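Local coordinates for Lmo2812 protein (Listeria monocytogenes EGD-e, PDB 5ZQA) that is a penicillin-binding protein that probably acts as a serine-type D-Ala-D-Ala carboxypeptidase in cell-wall peptidoglycan metabolism, at residues 29-40 with 260-271; 57-68 with 152-163. One frame throughout, in Å; residues are numbered along the deposited sequence.

Contact 1: residues 29-40 with 260-271; sequences PNLYLSANAAAV and KRFKDTEKLMEV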
loop_
_atom_site.group_PDB
_atom_site.type_symbol
_atom_site.label_atom_id
_atom_site.label_comp_id
_atom_site.label_asym_id
_atom_site.label_seq_id
_atom_site.Cartn_x
_atom_site.Cartn_y
_atom_site.Cartn_z
ATOM N N PRO A 29 10.766 -10.300 -21.105
ATOM C CA PRO A 29 9.632 -10.818 -21.875
ATOM C C PRO A 29 8.755 -9.730 -22.476
ATOM O O PRO A 29 8.850 -8.550 -22.136
ATOM C CB PRO A 29 8.848 -11.629 -20.839
ATOM C CG PRO A 29 9.212 -11.010 -19.542
ATOM C CD PRO A 29 10.650 -10.624 -19.673
ATOM N N ASN A 30 7.902 -10.161 -23.390
ATOM C CA ASN A 30 6.960 -9.294 -24.064
ATOM C C ASN A 30 5.579 -9.516 -23.464
ATOM O O ASN A 30 4.875 -10.447 -23.858
ATOM C CB ASN A 30 6.978 -9.596 -25.566
ATOM C CG ASN A 30 6.071 -8.687 -26.365
ATOM O OD1 ASN A 30 5.771 -7.564 -25.957
ATOM N ND2 ASN A 30 5.631 -9.172 -27.524
ATOM N N LEU A 31 5.202 -8.685 -22.495
ATOM C CA LEU A 31 3.909 -8.841 -21.843
ATOM C C LEU A 31 2.879 -7.889 -22.418
ATOM O O LEU A 31 3.205 -6.793 -22.878
ATOM C CB LEU A 31 4.015 -8.608 -20.331
ATOM C CG LEU A 31 5.025 -9.462 -19.564
ATOM C CD1 LEU A 31 5.056 -9.030 -18.106
ATOM C CD2 LEU A 31 4.718 -10.958 -19.671
ATOM N N TYR A 32 1.625 -8.312 -22.372
ATOM C CA TYR A 32 0.531 -7.441 -22.764
ATOM C C TYR A 32 -0.390 -7.241 -21.578
ATOM O O TYR A 32 -1.231 -8.084 -21.273
ATOM C CB TYR A 32 -0.195 -8.017 -23.974
ATOM C CG TYR A 32 0.701 -7.965 -25.185
ATOM C CD1 TYR A 32 0.971 -6.754 -25.810
ATOM C CD2 TYR A 32 1.322 -9.109 -25.669
ATOM C CE1 TYR A 32 1.810 -6.685 -26.906
ATOM C CE2 TYR A 32 2.172 -9.047 -26.768
ATOM C CZ TYR A 32 2.405 -7.830 -27.374
ATOM O OH TYR A 32 3.242 -7.753 -28.467
ATOM N N LEU A 33 -0.180 -6.121 -20.897
ATOM C CA LEU A 33 -0.852 -5.832 -19.637
ATOM C C LEU A 33 -1.879 -4.742 -19.820
ATOM O O LEU A 33 -1.764 -3.928 -20.738
ATOM C CB LEU A 33 0.160 -5.389 -18.572
ATOM C CG LEU A 33 1.378 -6.297 -18.372
ATOM C CD1 LEU A 33 2.326 -5.711 -17.340
ATOM C CD2 LEU A 33 0.946 -7.692 -17.955
ATOM N N SER A 34 -2.868 -4.704 -18.932
ATOM C CA SER A 34 -3.813 -3.594 -18.911
ATOM C C SER A 34 -3.157 -2.355 -18.332
ATOM O O SER A 34 -3.380 -1.238 -18.798
ATOM C CB SER A 34 -5.056 -3.946 -18.095
ATOM O OG SER A 34 -5.900 -2.809 -18.000
ATOM N N ALA A 35 -2.346 -2.574 -17.306
ATOM C CA ALA A 35 -1.656 -1.496 -16.610
ATOM C C ALA A 35 -0.918 -0.572 -17.558
ATOM O O ALA A 35 -0.265 -1.029 -18.493
ATOM C CB ALA A 35 -0.675 -2.077 -15.612
ATOM N N ASN A 36 -0.995 0.727 -17.301
ATOM C CA ASN A 36 -0.220 1.675 -18.088
ATOM C C ASN A 36 1.222 1.810 -17.606
ATOM O O ASN A 36 2.094 2.208 -18.376
ATOM C CB ASN A 36 -0.938 3.020 -18.104
ATOM C CG ASN A 36 -2.156 2.988 -19.016
ATOM O OD1 ASN A 36 -2.062 2.532 -20.158
ATOM N ND2 ASN A 36 -3.304 3.430 -18.512
ATOM N N ALA A 37 1.485 1.440 -16.355
ATOM C CA ALA A 37 2.859 1.307 -15.867
ATOM C C ALA A 37 2.936 0.046 -15.029
ATOM O O ALA A 37 2.037 -0.225 -14.232
ATOM C CB ALA A 37 3.285 2.515 -15.047
ATOM N N ALA A 38 3.984 -0.739 -15.223
ATOM C CA ALA A 38 4.097 -1.996 -14.500
ATOM C C ALA A 38 5.530 -2.458 -14.421
ATOM O O ALA A 38 6.354 -2.111 -15.269
ATOM C CB ALA A 38 3.253 -3.056 -15.153
ATOM N N ALA A 39 5.823 -3.258 -13.405
ATOM C CA ALA A 39 7.164 -3.793 -13.243
ATOM C C ALA A 39 7.164 -4.935 -12.246
ATOM O O ALA A 39 6.239 -5.077 -11.440
ATOM C CB ALA A 39 8.141 -2.687 -12.792
ATOM N N VAL A 40 8.197 -5.763 -12.308
ATOM C CA VAL A 40 8.428 -6.725 -11.242
ATOM C C VAL A 40 9.931 -6.779 -11.010
ATOM O O VAL A 40 10.722 -6.711 -11.964
ATOM C CB VAL A 40 7.800 -8.126 -11.560
ATOM C CG1 VAL A 40 8.346 -8.733 -12.881
ATOM C CG2 VAL A 40 7.962 -9.080 -10.371
ATOM N N LYS A 260 -8.505 -6.846 -13.915
ATOM C CA LYS A 260 -7.324 -6.725 -14.766
ATOM C C LYS A 260 -6.042 -6.458 -13.974
ATOM O O LYS A 260 -4.969 -6.917 -14.372
ATOM C CB LYS A 260 -7.519 -5.618 -15.797
ATOM C CG LYS A 260 -8.401 -6.012 -16.981
ATOM C CD LYS A 260 -8.862 -4.791 -17.742
ATOM C CE LYS A 260 -9.599 -5.161 -19.038
ATOM N NZ LYS A 260 -8.642 -5.744 -20.002
ATOM N N ARG A 261 -6.133 -5.711 -12.876
ATOM C CA ARG A 261 -4.906 -5.461 -12.116
ATOM C C ARG A 261 -4.369 -6.778 -11.580
ATOM O O ARG A 261 -3.156 -6.945 -11.448
ATOM C CB ARG A 261 -5.131 -4.462 -10.970
ATOM C CG ARG A 261 -5.787 -5.039 -9.749
ATOM C CD ARG A 261 -5.994 -3.983 -8.695
ATOM N NE ARG A 261 -7.235 -4.226 -7.979
ATOM C CZ ARG A 261 -7.825 -3.339 -7.190
ATOM N NH1 ARG A 261 -7.298 -2.133 -7.023
ATOM N NH2 ARG A 261 -8.966 -3.649 -6.587
ATOM N N PHE A 262 -5.252 -7.730 -11.286
ATOM C CA PHE A 262 -4.785 -8.995 -10.740
ATOM C C PHE A 262 -4.339 -9.956 -11.856
ATOM O O PHE A 262 -3.416 -10.742 -11.670
ATOM C CB PHE A 262 -5.865 -9.619 -9.838
ATOM C CG PHE A 262 -6.167 -8.798 -8.599
ATOM C CD1 PHE A 262 -5.157 -8.467 -7.713
ATOM C CD2 PHE A 262 -7.456 -8.361 -8.329
ATOM C CE1 PHE A 262 -5.420 -7.723 -6.576
ATOM C CE2 PHE A 262 -7.725 -7.610 -7.196
ATOM C CZ PHE A 262 -6.695 -7.291 -6.318
ATOM N N LYS A 263 -4.985 -9.875 -13.020
ATOM C CA LYS A 263 -4.525 -10.638 -14.183
ATOM C C LYS A 263 -3.136 -10.192 -14.599
ATOM O O LYS A 263 -2.298 -11.021 -14.965
ATOM C CB LYS A 263 -5.488 -10.479 -15.358
ATOM C CG LYS A 263 -6.871 -11.019 -15.104
ATOM C CD LYS A 263 -6.901 -12.527 -15.187
ATOM C CE LYS A 263 -8.348 -13.015 -15.251
ATOM N NZ LYS A 263 -8.409 -14.480 -15.440
ATOM N N ASP A 264 -2.894 -8.884 -14.559
ATOM C CA ASP A 264 -1.554 -8.360 -14.838
ATOM C C ASP A 264 -0.544 -8.877 -13.818
ATOM O O ASP A 264 0.582 -9.225 -14.177
ATOM C CB ASP A 264 -1.514 -6.822 -14.806
ATOM C CG ASP A 264 -2.281 -6.166 -15.947
ATOM O OD1 ASP A 264 -2.620 -6.837 -16.948
ATOM O OD2 ASP A 264 -2.535 -4.945 -15.825
ATOM N N THR A 265 -0.937 -8.887 -12.546
ATOM C CA THR A 265 -0.053 -9.352 -11.488
ATOM C C THR A 265 0.299 -10.823 -11.668
ATOM O O THR A 265 1.438 -11.217 -11.424
ATOM C CB THR A 265 -0.680 -9.111 -10.107
ATOM O OG1 THR A 265 -0.842 -7.705 -9.930
ATOM C CG2 THR A 265 0.207 -9.640 -8.981
ATOM N N GLU A 266 -0.657 -11.631 -12.131
ATOM C CA GLU A 266 -0.357 -13.040 -12.414
ATOM C C GLU A 266 0.766 -13.169 -13.444
ATOM O O GLU A 266 1.683 -13.969 -13.272
ATOM C CB GLU A 266 -1.597 -13.785 -12.914
ATOM C CG GLU A 266 -2.652 -14.044 -11.857
ATOM C CD GLU A 266 -3.830 -14.827 -12.421
ATOM O OE1 GLU A 266 -3.665 -16.031 -12.712
ATOM O OE2 GLU A 266 -4.913 -14.233 -12.596
ATOM N N LYS A 267 0.684 -12.376 -14.508
ATOM C CA LYS A 267 1.696 -12.394 -15.558
ATOM C C LYS A 267 3.058 -11.948 -15.029
ATOM O O LYS A 267 4.088 -12.523 -15.375
ATOM C CB LYS A 267 1.260 -11.507 -16.716
ATOM C CG LYS A 267 0.111 -12.091 -17.518
ATOM C CD LYS A 267 -0.330 -11.096 -18.559
ATOM C CE LYS A 267 -1.471 -11.632 -19.412
ATOM N NZ LYS A 267 -2.044 -10.504 -20.196
ATOM N N LEU A 268 3.056 -10.929 -14.171
ATOM C CA LEU A 268 4.309 -10.416 -13.620
ATOM C C LEU A 268 4.945 -11.412 -12.656
ATOM O O LEU A 268 6.176 -11.567 -12.634
ATOM C CB LEU A 268 4.079 -9.070 -12.913
ATOM C CG LEU A 268 3.728 -7.906 -13.848
ATOM C CD1 LEU A 268 3.200 -6.733 -13.043
ATOM C CD2 LEU A 268 4.949 -7.476 -14.657
ATOM N N MET A 269 4.118 -12.102 -11.872
ATOM C CA MET A 269 4.639 -13.091 -10.935
ATOM C C MET A 269 5.247 -14.274 -11.695
ATOM O O MET A 269 6.271 -14.821 -11.273
ATOM C CB MET A 269 3.534 -13.547 -9.968
ATOM C CG MET A 269 3.206 -12.509 -8.883
ATOM S SD MET A 269 4.682 -12.123 -7.901
ATOM C CE MET A 269 4.098 -10.810 -6.820
ATOM N N GLU A 270 4.646 -14.638 -12.828
ATOM C CA GLU A 270 5.203 -15.687 -13.693
ATOM C C GLU A 270 6.602 -15.303 -14.187
ATOM O O GLU A 270 7.527 -16.118 -14.169
ATOM C CB GLU A 270 4.277 -15.963 -14.887
ATOM C CG GLU A 270 4.793 -17.049 -15.826
ATOM C CD GLU A 270 3.697 -17.658 -16.686
ATOM O OE1 GLU A 270 2.592 -17.908 -16.160
ATOM O OE2 GLU A 270 3.948 -17.895 -17.887
ATOM N N VAL A 271 6.755 -14.059 -14.622
ATOM C CA VAL A 271 8.061 -13.540 -15.024
ATOM C C VAL A 271 9.019 -13.513 -13.842
ATOM O O VAL A 271 10.194 -13.901 -13.958
ATOM C CB VAL A 271 7.929 -12.115 -15.616
ATOM C CG1 VAL A 271 9.303 -11.476 -15.827
ATOM C CG2 VAL A 271 7.170 -12.186 -16.923
HETATM O O HOH W 1 -6.551 -3.756 -21.263
#
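Lys260 lays its aliphatic chain against Ser34, with Lys260 CD 3.6 Å from Ser34 OG. That hydroxyl is itself hydrogen-bonded to Gly256 N, while Lys260 NZ turns at its last torsion (chi4 -69°) to a water that Ser34 OG meets only weakly. One helical turn on, Asp264 points at the backbone of 33-35 and grips two successive amides with one carboxylate. Ser34 N gives its hydrogen to Asp264 OD1 at 2.9 Å, with an N-H...O angle of 164°, and Ala35 N gives its own to Asp264 OD2 at 2.8 Å. Both amides come to the syn sides of the oxygens but are tilted out of the carboxylate plane, and this two-point hold limits rotation of the group. Leu33 CB leans on Asp264 OD1 as well.

The N-terminal arm is thereby fastened to the last helix, 258-272, just before the arm turns into strand 37-42 of the five-stranded antiparallel sheet; the same helix packs on strands 236-243 and 246-255 of this sheet, as in the alpha/beta domain of penicillin-binding proteins. Lys267, its chain extended beyond CG, runs antiparallel alongside Leu33, its CD against Leu33 CD2, and ends on the carbonyl of Tyr32, with Lys267 NZ 2.8 Å from Tyr32 O and tilted 25° from the carbonyl plane. Leu268 fills the wedge between arm and strand. Its CD2 lies 3.8 Å from Leu31 CD1 and also meets Val40 CG1, whereas its CD1 meets Ala38 CB and the carbonyl oxygen of Ala39; Tyr50 of the edge strand packs on this leucine too. Both methyls of Val271 meet Pro29 CG, Val271 CG2 being the nearer at 3.5 Å; CG2 also touches Leu31 CD2, and CG1 reaches Val40 CG1, 4.1 Å away.

Contact 2: residues 57-68 with 152-163; sequences VMPIASLSKLMT and MSSKTTFVSASG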
loop_
_atom_site.group_PDB
_atom_site.type_symbol
_atom_site.label_atom_id
_atom_site.label_comp_id
_atom_site.label_asym_id
_atom_site.label_seq_id
_atom_site.Cartn_x
_atom_site.Cartn_y
_atom_site.Cartn_z
ATOM N N VAL A 57 5.750 9.192 -13.969
ATOM C CA VAL A 57 5.069 9.657 -12.764
ATOM C C VAL A 57 3.567 9.358 -12.843
ATOM O O VAL A 57 2.886 9.758 -13.792
ATOM C CB VAL A 57 5.302 11.155 -12.546
ATOM C CG1 VAL A 57 4.547 11.648 -11.311
ATOM C CG2 VAL A 57 6.794 11.429 -12.405
ATOM N N MET A 58 3.068 8.648 -11.835
ATOM C CA MET A 58 1.700 8.137 -11.812
ATOM C C MET A 58 1.024 8.430 -10.485
ATOM O O MET A 58 1.667 8.356 -9.444
ATOM C CB MET A 58 1.687 6.617 -12.029
ATOM C CG MET A 58 2.355 6.143 -13.299
ATOM S SD MET A 58 1.332 6.474 -14.743
ATOM C CE MET A 58 0.124 5.146 -14.601
ATOM N N PRO A 59 -0.284 8.732 -10.506
ATOM C CA PRO A 59 -1.051 8.798 -9.253
ATOM C C PRO A 59 -1.092 7.438 -8.568
ATOM O O PRO A 59 -1.273 6.404 -9.228
ATOM C CB PRO A 59 -2.457 9.211 -9.707
ATOM C CG PRO A 59 -2.295 9.724 -11.092
ATOM C CD PRO A 59 -1.117 9.015 -11.686
ATOM N N ILE A 60 -0.926 7.425 -7.251
ATOM C CA ILE A 60 -0.836 6.149 -6.541
ATOM C C ILE A 60 -1.921 5.911 -5.500
ATOM O O ILE A 60 -2.027 4.794 -4.986
ATOM C CB ILE A 60 0.531 5.983 -5.846
ATOM C CG1 ILE A 60 0.744 7.070 -4.775
ATOM C CG2 ILE A 60 1.646 5.945 -6.894
ATOM C CD1 ILE A 60 1.946 6.795 -3.849
ATOM N N ALA A 61 -2.708 6.940 -5.188
ATOM C CA ALA A 61 -3.888 6.788 -4.330
ATOM C C ALA A 61 -3.567 6.040 -3.023
ATOM O O ALA A 61 -2.608 6.391 -2.338
ATOM C CB ALA A 61 -4.997 6.089 -5.106
ATOM N N SER A 62 -4.339 5.007 -2.695
ATOM C CA SER A 62 -4.160 4.291 -1.426
ATOM C C SER A 62 -2.843 3.524 -1.284
ATOM O O SER A 62 -2.551 3.008 -0.201
ATOM C CB SER A 62 -5.318 3.316 -1.202
ATOM O OG SER A 62 -6.478 4.015 -0.763
ATOM N N LEU A 63 -2.043 3.444 -2.339
ATOM C CA LEU A 63 -0.715 2.844 -2.159
ATOM C C LEU A 63 0.068 3.703 -1.169
ATOM O O LEU A 63 1.007 3.222 -0.527
ATOM C CB LEU A 63 0.037 2.699 -3.484
ATOM C CG LEU A 63 -0.652 1.830 -4.553
ATOM C CD1 LEU A 63 0.205 1.763 -5.809
ATOM C CD2 LEU A 63 -0.941 0.434 -4.016
ATOM N N SER A 64 -0.349 4.966 -1.017
ATOM C CA SER A 64 0.219 5.860 -0.005
ATOM C C SER A 64 0.175 5.276 1.398
ATOM O O SER A 64 1.024 5.605 2.245
ATOM C CB SER A 64 -0.528 7.195 0.021
ATOM O OG SER A 64 -0.442 7.870 -1.217
ATOM N N LYS A 65 -0.811 4.421 1.653
ATOM C CA LYS A 65 -0.954 3.825 2.974
ATOM C C LYS A 65 0.228 2.952 3.378
ATOM O O LYS A 65 0.418 2.691 4.568
ATOM C CB LYS A 65 -2.246 3.016 3.042
ATOM C CG LYS A 65 -3.501 3.881 2.950
ATOM C CD LYS A 65 -4.743 3.014 2.876
ATOM C CE LYS A 65 -6.019 3.840 3.050
ATOM N NZ LYS A 65 -6.313 4.621 1.833
ATOM N N LEU A 66 1.045 2.527 2.415
ATOM C CA LEU A 66 2.250 1.776 2.768
ATOM C C LEU A 66 3.250 2.667 3.497
ATOM O O LEU A 66 3.962 2.201 4.384
ATOM C CB LEU A 66 2.900 1.158 1.530
ATOM C CG LEU A 66 2.050 0.045 0.897
ATOM C CD1 LEU A 66 2.674 -0.458 -0.387
ATOM C CD2 LEU A 66 1.848 -1.126 1.865
ATOM N N MET A 67 3.302 3.950 3.139
ATOM C CA MET A 67 4.213 4.848 3.841
ATOM C C MET A 67 3.657 5.162 5.222
ATOM O O MET A 67 4.408 5.225 6.199
ATOM C CB MET A 67 4.449 6.147 3.067
ATOM C CG MET A 67 5.296 7.161 3.854
ATOM S SD MET A 67 6.943 6.563 4.293
ATOM C CE MET A 67 7.832 6.876 2.767
ATOM N N THR A 68 2.342 5.350 5.312
ATOM C CA THR A 68 1.732 5.537 6.622
ATOM C C THR A 68 1.975 4.309 7.509
ATOM O O THR A 68 2.323 4.466 8.675
ATOM C CB THR A 68 0.233 5.843 6.485
ATOM O OG1 THR A 68 0.098 6.984 5.624
ATOM C CG2 THR A 68 -0.427 6.157 7.848
ATOM N N MET A 152 14.098 7.253 -1.819
ATOM C CA MET A 152 13.184 7.391 -2.948
ATOM C C MET A 152 13.532 8.643 -3.756
ATOM O O MET A 152 14.145 9.579 -3.238
ATOM C CB MET A 152 11.729 7.433 -2.481
ATOM C CG MET A 152 11.301 6.190 -1.718
ATOM S SD MET A 152 9.596 6.288 -1.117
ATOM C CE MET A 152 8.655 6.080 -2.617
ATOM N N SER A 153 13.135 8.662 -5.022
ATOM C CA SER A 153 13.541 9.740 -5.920
ATOM C C SER A 153 12.672 10.986 -5.773
ATOM O O SER A 153 11.639 10.983 -5.090
ATOM C CB SER A 153 13.510 9.272 -7.380
ATOM O OG SER A 153 12.201 9.389 -7.912
ATOM N N SER A 154 13.089 12.052 -6.444
ATOM C CA SER A 154 12.337 13.295 -6.429
ATOM C C SER A 154 11.020 13.209 -7.197
ATOM O O SER A 154 10.238 14.161 -7.193
ATOM C CB SER A 154 13.185 14.425 -7.008
ATOM O OG SER A 154 13.465 14.172 -8.372
ATOM N N LYS A 155 10.748 12.073 -7.840
ATOM C CA LYS A 155 9.489 11.927 -8.554
ATOM C C LYS A 155 8.334 11.538 -7.636
ATOM O O LYS A 155 7.170 11.579 -8.050
ATOM C CB LYS A 155 9.617 10.897 -9.676
ATOM C CG LYS A 155 10.493 11.384 -10.805
ATOM C CD LYS A 155 10.611 10.353 -11.910
ATOM C CE LYS A 155 11.514 10.867 -13.023
ATOM N NZ LYS A 155 11.577 9.920 -14.174
ATOM N N THR A 156 8.649 11.136 -6.409
ATOM C CA THR A 156 7.609 10.778 -5.438
ATOM C C THR A 156 7.209 11.954 -4.553
ATOM O O THR A 156 8.071 12.632 -4.013
ATOM C CB THR A 156 8.071 9.625 -4.529
ATOM O OG1 THR A 156 8.227 8.445 -5.323
ATOM C CG2 THR A 156 7.045 9.343 -3.408
ATOM N N THR A 157 5.905 12.199 -4.433
ATOM C CA THR A 157 5.374 13.117 -3.423
ATOM C C THR A 157 4.080 12.571 -2.834
ATOM O O THR A 157 3.155 12.195 -3.561
ATOM C CB THR A 157 5.105 14.539 -3.978
ATOM O OG1 THR A 157 4.372 14.445 -5.197
ATOM C CG2 THR A 157 6.397 15.293 -4.239
ATOM N N PHE A 158 4.043 12.512 -1.509
ATOM C CA PHE A 158 2.844 12.157 -0.756
ATOM C C PHE A 158 2.108 13.422 -0.343
ATOM O O PHE A 158 2.737 14.439 -0.046
ATOM C CB PHE A 158 3.208 11.330 0.482
ATOM C CG PHE A 158 3.903 10.039 0.163
ATOM C CD1 PHE A 158 3.186 8.956 -0.318
ATOM C CD2 PHE A 158 5.272 9.902 0.357
ATOM C CE1 PHE A 158 3.809 7.760 -0.618
ATOM C CE2 PHE A 158 5.909 8.702 0.054
ATOM C CZ PHE A 158 5.171 7.631 -0.437
ATOM N N VAL A 159 0.780 13.354 -0.305
ATOM C CA VAL A 159 -0.018 14.538 0.026
ATOM C C VAL A 159 -0.898 14.332 1.258
ATOM O O VAL A 159 -1.430 15.299 1.810
ATOM C CB VAL A 159 -0.915 14.976 -1.175
ATOM C CG1 VAL A 159 -0.063 15.300 -2.409
ATOM C CG2 VAL A 159 -1.958 13.918 -1.526
ATOM N N SER A 160 -1.063 13.079 1.675
ATOM C CA SER A 160 -1.971 12.745 2.768
ATOM C C SER A 160 -1.683 11.340 3.273
ATOM O O SER A 160 -1.126 10.527 2.545
ATOM C CB SER A 160 -3.426 12.842 2.309
ATOM O OG SER A 160 -3.727 11.808 1.377
ATOM N N ALA A 161 -2.055 11.056 4.520
ATOM C CA ALA A 161 -1.845 9.732 5.094
ATOM C C ALA A 161 -2.587 8.632 4.327
ATOM O O ALA A 161 -2.119 7.492 4.240
ATOM C CB ALA A 161 -2.274 9.723 6.556
ATOM N N SER A 162 -3.751 8.983 3.785
ATOM C CA SER A 162 -4.592 8.022 3.088
ATOM C C SER A 162 -4.245 7.859 1.617
ATOM O O SER A 162 -4.460 6.799 1.024
ATOM C CB SER A 162 -6.057 8.443 3.203
ATOM O OG SER A 162 -6.249 9.736 2.647
ATOM N N GLY A 163 -3.745 8.933 1.024
ATOM C CA GLY A 163 -3.589 8.980 -0.416
ATOM C C GLY A 163 -4.750 9.675 -1.109
ATOM O O GLY A 163 -4.768 9.765 -2.334
HETATM O O HOH W 2 -6.952 6.804 -0.926
HETATM O O HOH W 3 -0.213 10.527 -0.053
#
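This is a buried contact in which an irregular segment, 152-163, runs along the turn before helix 65-77 and its first residues, with Phe158 against Met67, and joins the turn that carries Ser62 and Lys65 to the chain that follows helix 139-150. At its outer end Val57 CG2 rests on the aliphatic part of Lys155, whose NZ bonds to Asp55 O. Deeper in, the Phe158 ring meets three side chains. Met67 CB sits over one face, 4.2 Å from the ring centroid, in a CH-pi contact, and bends at chi2 and chi3 bring its CE to Phe158 CE2. Ser64 OG lies at the edge, in the ring plane, and Ile60 CD1 comes in obliquely, 3.9 Å from Phe158 CE1.

Polar bonds close the inner end. Thr68 OG1 donates to Ala161 O at 2.7 Å, in the carbonyl plane on a lone pair. Ser64 OG donates to Ala61 O and accepts from a water that also joins Val159 N and Ser160 O. Gly163 CA passes 3.4 Å from Ala61 O in a CA-H...O contact; the backbones come so close that no side chain fits here, and phi 96° also suits glycine.

Lys65 NZ, turned by its bend at chi4 (75°), donates to Ser62 OG at 2.7 Å and Ser162 O at 3.0 Å and also bonds to Asn124 OD1, which together hold NZ in place. Ser62 OG in turn bonds to Ser122 OG. Ser62 and Lys65, the predicted acyl-ester nucleophile and proton acceptor, fit the SxxK motif; Ser122, predicted to be catalytic, and Asn124 fit the S-x-N motif, as in the active site of penicillin-binding proteins.

From the N terminus the chain enters contact 1 at once: residues 29-40 lead into strand 37-42, and the last helix, 258-272, returns to them after strand 246-255 has paired beside that strand, so this contact bounds a loop of nearly the whole domain. Contact 2 lies wholly within that loop. It begins at 57-68, soon after strand 48-52, and closes when the chain returns at 152-163 after several helices. The centres are about 21 Å apart, yet the two meet directly, Ala37 CB packing on Met58 CG at 4.1 Å. Contact 1 joins the N-terminal arm and sheet to the last helix; contact 2 joins the Ser62-Lys65 turn to the chain after helix 139-150.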